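Local coordinates for protein aspartate--tRNA(Asp/Asn) ligase (Sulfolobus tokodaii, PDB 1WYD) that attaches aspartate to both tRNA(Asp) and tRNA(Asn), first activating the amino acid with ATP as aspartyl-adenylate and then transferring it to the tRNA acceptor end, at residues R119-V122 / L123-R126; S4-I7 / A8-T11. All coordinates share one frame; numbering follows the deposited sequence.

Interaction 1: residues R119-V122 / L123-R126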
loop_
_atom_site.group_PDB
_atom_site.type_symbol
_atom_site.label_atom_id
_atom_site.label_comp_id
_atom_site.label_asym_id
_atom_site.label_seq_id
_atom_site.Cartn_x
_atom_site.Cartn_y
_atom_site.Cartn_z
ATOM N N ARG B 119 23.567 -11.625 -1.168
ATOM C CA ARG B 119 24.700 -10.743 -0.832
ATOM C C ARG B 119 24.898 -9.683 -1.917
ATOM O O ARG B 119 25.546 -8.649 -1.686
ATOM C CB ARG B 119 26.017 -11.512 -0.649
ATOM C CG ARG B 119 26.220 -12.108 0.730
ATOM C CD ARG B 119 27.677 -12.618 0.998
ATOM N NE ARG B 119 28.115 -13.674 0.075
ATOM C CZ ARG B 119 27.793 -14.972 0.194
ATOM N NH1 ARG B 119 27.025 -15.380 1.209
ATOM N NH2 ARG B 119 28.234 -15.871 -0.698
ATOM N N GLU B 120 24.370 -9.958 -3.113
ATOM C CA GLU B 120 24.537 -9.044 -4.243
ATOM C C GLU B 120 23.196 -8.914 -4.938
ATOM O O GLU B 120 23.041 -9.113 -6.151
ATOM C CB GLU B 120 25.663 -9.535 -5.173
ATOM C CG GLU B 120 27.023 -9.631 -4.492
ATOM C CD GLU B 120 27.577 -8.272 -4.071
ATOM O OE1 GLU B 120 27.134 -7.221 -4.598
ATOM O OE2 GLU B 120 28.486 -8.250 -3.207
ATOM N N ARG B 121 22.215 -8.575 -4.117
ATOM C CA ARG B 121 20.828 -8.652 -4.503
ATOM C C ARG B 121 20.485 -7.652 -5.603
ATOM O O ARG B 121 19.747 -7.971 -6.533
ATOM C CB ARG B 121 19.958 -8.451 -3.267
ATOM C CG ARG B 121 18.517 -8.632 -3.544
ATOM C CD ARG B 121 18.248 -9.936 -4.223
ATOM N NE ARG B 121 16.957 -10.443 -3.784
ATOM C CZ ARG B 121 16.367 -11.506 -4.293
ATOM N NH1 ARG B 121 16.965 -12.223 -5.251
ATOM N NH2 ARG B 121 15.208 -11.888 -3.779
ATOM N N VAL B 122 21.039 -6.451 -5.491
ATOM C CA VAL B 122 20.895 -5.426 -6.519
ATOM C C VAL B 122 21.368 -5.921 -7.886
ATOM O O VAL B 122 20.678 -5.765 -8.895
ATOM C CB VAL B 122 21.603 -4.148 -6.106
ATOM C CG1 VAL B 122 21.827 -3.212 -7.299
ATOM C CG2 VAL B 122 20.777 -3.449 -5.042
ATOM N N LEU B 123 22.527 -6.547 -7.915
ATOM C CA LEU B 123 23.010 -7.071 -9.153
ATOM C C LEU B 123 22.089 -8.183 -9.622
ATOM O O LEU B 123 21.767 -8.274 -10.802
ATOM C CB LEU B 123 24.471 -7.549 -9.013
ATOM C CG LEU B 123 25.404 -6.348 -8.872
ATOM C CD1 LEU B 123 26.815 -6.779 -8.427
ATOM C CD2 LEU B 123 25.471 -5.537 -10.153
ATOM N N ASP B 124 21.641 -9.004 -8.690
ATOM C CA ASP B 124 20.721 -10.050 -9.031
ATOM C C ASP B 124 19.382 -9.498 -9.531
ATOM O O ASP B 124 18.872 -9.980 -10.493
ATOM C CB ASP B 124 20.504 -10.961 -7.844
ATOM C CG ASP B 124 19.654 -12.156 -8.192
ATOM O OD1 ASP B 124 20.052 -12.955 -9.088
ATOM O OD2 ASP B 124 18.572 -12.372 -7.603
ATOM N N LEU B 125 18.837 -8.485 -8.865
ATOM C CA LEU B 125 17.556 -7.871 -9.229
ATOM C C LEU B 125 17.614 -7.213 -10.597
ATOM O O LEU B 125 16.585 -7.150 -11.298
ATOM C CB LEU B 125 17.186 -6.786 -8.234
ATOM C CG LEU B 125 16.162 -7.067 -7.135
ATOM C CD1 LEU B 125 15.749 -8.535 -7.009
ATOM C CD2 LEU B 125 16.673 -6.452 -5.808
ATOM N N ARG B 126 18.810 -6.727 -10.966
ATOM C CA ARG B 126 18.974 -6.092 -12.276
ATOM C C ARG B 126 18.790 -7.050 -13.463
ATOM O O ARG B 126 18.690 -6.614 -14.587
ATOM C CB ARG B 126 20.314 -5.382 -12.400
ATOM C CG ARG B 126 20.387 -4.096 -11.653
ATOM C CD ARG B 126 21.743 -3.405 -11.790
ATOM N NE ARG B 126 21.817 -2.211 -10.930
ATOM C CZ ARG B 126 22.971 -1.619 -10.552
ATOM N NH1 ARG B 126 24.174 -2.071 -10.950
ATOM N NH2 ARG B 126 22.918 -0.563 -9.780
#
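R121 and D124 face each other across one turn of the short helix 121-125, their guanidinium and carboxylate planes only 2° apart. Although the two flat groups are nearly coplanar, they meet through a single corner: NH1 of R121 lies 2.9 Å from OD2 of D124. The salt bridge is therefore one-pronged, and its hydrogen bond is weak because the N-H...O angle is only 123°. With CG of R121 anti to the backbone N (chi1 -175°), the chain then bends at its second and third torsions to bring the guanidinium alongside the carboxylate. L125, one residue further on, packs against the same arginine from another side. Its CD2 touches CG of R121 at 3.6 Å, while its CD1 lies over one guanidinium face, offset toward the rim.

V122 and R126 give a second example of a methyl set over a guanidinium. CG1 of V122 stands 3.5 Å above the plane of the R126 group, near NE, CZ and NH2 alike. CG of R126 lies 3.2 Å from V122 O, and from there the extended chain takes the guanidinium to V122 CG1. Beneath these side chains run i to i+4 backbone bonds, D124 N to E120 O at 2.9 Å and R126 N to V122 O at 3.0 Å. On the flank, E120 and L123 lie side by side.

R121 also donates to the carbonyls of P419 and K415, and D124 pairs with R127; R126 forms a salt bridge with E66 of its own chain and donates to the carbonyls of G197 and Y389 of the second subunit. The weak local bridge is thus one link in a wider buried network: a methyl lies over one face of each guanidinium, and oxygen partners at the N-H groups probably offset the cost of burying two positive charges.

Interaction 2: residues S4-I7 / A8-T11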
loop_
_atom_site.group_PDB
_atom_site.type_symbol
_atom_site.label_atom_id
_atom_site.label_comp_id
_atom_site.label_asym_id
_atom_site.label_seq_id
_atom_site.Cartn_x
_atom_site.Cartn_y
_atom_site.Cartn_z
ATOM N N SER B 4 17.843 12.235 -23.435
ATOM C CA SER B 4 16.704 12.739 -24.192
ATOM C C SER B 4 15.707 11.608 -24.406
ATOM O O SER B 4 14.500 11.838 -24.352
ATOM C CB SER B 4 17.143 13.337 -25.542
ATOM O OG SER B 4 17.452 12.310 -26.484
ATOM N N HIS B 5 16.194 10.395 -24.663
ATOM C CA HIS B 5 15.285 9.264 -24.900
ATOM C C HIS B 5 15.654 8.022 -24.092
ATOM O O HIS B 5 16.832 7.752 -23.820
ATOM C CB HIS B 5 15.172 8.901 -26.409
ATOM C CG HIS B 5 14.664 10.020 -27.281
ATOM N ND1 HIS B 5 15.403 11.154 -27.551
ATOM C CD2 HIS B 5 13.486 10.180 -27.934
ATOM C CE1 HIS B 5 14.702 11.964 -28.321
ATOM N NE2 HIS B 5 13.536 11.396 -28.569
ATOM N N PHE B 6 14.634 7.277 -23.701
ATOM C CA PHE B 6 14.808 5.912 -23.253
ATOM C C PHE B 6 15.084 5.047 -24.465
ATOM O O PHE B 6 14.589 5.331 -25.558
ATOM C CB PHE B 6 13.537 5.427 -22.589
ATOM C CG PHE B 6 13.358 5.938 -21.194
ATOM C CD1 PHE B 6 12.553 7.061 -20.950
ATOM C CD2 PHE B 6 13.980 5.298 -20.119
ATOM C CE1 PHE B 6 12.369 7.545 -19.642
ATOM C CE2 PHE B 6 13.811 5.779 -18.800
ATOM C CZ PHE B 6 12.992 6.906 -18.571
ATOM N N ILE B 7 15.851 3.979 -24.278
ATOM C CA ILE B 7 16.297 3.169 -25.403
ATOM C C ILE B 7 15.121 2.788 -26.298
ATOM O O ILE B 7 15.170 2.980 -27.511
ATOM C CB ILE B 7 17.067 1.926 -24.909
ATOM C CG1 ILE B 7 18.462 2.337 -24.404
ATOM C CG2 ILE B 7 17.132 0.832 -25.987
ATOM C CD1 ILE B 7 18.981 1.469 -23.265
ATOM N N ALA B 8 14.065 2.287 -25.674
ATOM C CA ALA B 8 12.879 1.791 -26.351
ATOM C C ALA B 8 12.089 2.880 -27.124
ATOM O O ALA B 8 11.283 2.556 -27.989
ATOM C CB ALA B 8 11.969 1.079 -25.333
ATOM N N ASP B 9 12.338 4.147 -26.804
ATOM C CA ASP B 9 11.703 5.300 -27.454
ATOM C C ASP B 9 12.118 5.511 -28.925
ATOM O O ASP B 9 11.413 6.208 -29.682
ATOM C CB ASP B 9 12.107 6.580 -26.714
ATOM C CG ASP B 9 11.413 6.752 -25.390
ATOM O OD1 ASP B 9 11.746 7.731 -24.693
ATOM O OD2 ASP B 9 10.521 5.999 -24.972
ATOM N N VAL B 10 13.278 4.954 -29.295
ATOM C CA VAL B 10 13.907 5.143 -30.606
ATOM C C VAL B 10 13.439 4.090 -31.633
ATOM O O VAL B 10 13.470 2.889 -31.355
ATOM C CB VAL B 10 15.461 5.115 -30.471
ATOM C CG1 VAL B 10 16.129 5.550 -31.753
ATOM C CG2 VAL B 10 15.929 5.998 -29.309
ATOM N N THR B 11 12.987 4.550 -32.804
ATOM C CA THR B 11 12.566 3.670 -33.914
ATOM C C THR B 11 13.443 3.923 -35.145
ATOM O O THR B 11 14.099 4.977 -35.212
ATOM C CB THR B 11 11.102 3.919 -34.314
ATOM O OG1 THR B 11 10.896 5.325 -34.491
ATOM C CG2 THR B 11 10.140 3.531 -33.208
#
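A single turn of 3-10 helix, in the N-terminal segment leading to strand 18-31, joins F6 and I7 to D9 and V10. Two successive i to i+3 bonds define it: D9 N to F6 O at 2.8 Å and V10 N to I7 O at 3.3 Å, the latter straighter at its hydrogen (167°). CG of D9 sits beside its own backbone N (chi1 -74°), which turns the carboxylate back toward the start of the turn, where OD1 of D9 accepts F6 N at 3.1 Å from above the carboxylate plane. The F6 amide and carbonyl are therefore both held by D9, one by its side chain and the other by its backbone. The carboxylate runs alongside F6, D9 OD1 near the ring edge and 3.6 Å from F6 CB, with ring and carboxylate almost perpendicular. D9 CB also meets H5 CB at 3.9 Å, near the edge of the imidazole. With an alanine in place of D9, the F6 amide would probably lose this acceptor and the start of the turn be less firmly closed. I7 N and A8 N are held by D41 and T43. S4 OG, hydrogen-bonded to H5 ND1, also takes I20 N; H5 stacks edge-to-face on Y14, and I7 and V10 pack on W21, laying the turn against strand 18-31.

Interaction 2 comes first along the chain, in the loop ahead of strand 18-31 of the OB-fold region, which in this family binds the tRNA anticodon. Interaction 1 follows in helix 121-125, within the range of the class II catalytic family and just before the long helix 128-150. The centres of interactions 1 and 2 are about 25 Å apart and the nearest atoms of interactions 1 and 2 about 12 Å apart; they share neither helix nor sheet. Residues 119-126 are packed between parts of their own chain and the second subunit, and through E66 interaction 1 ties the class II region to the OB-fold region. Interaction 2 closes the N-terminal turn against its own sheet, with only F6 near the second subunit.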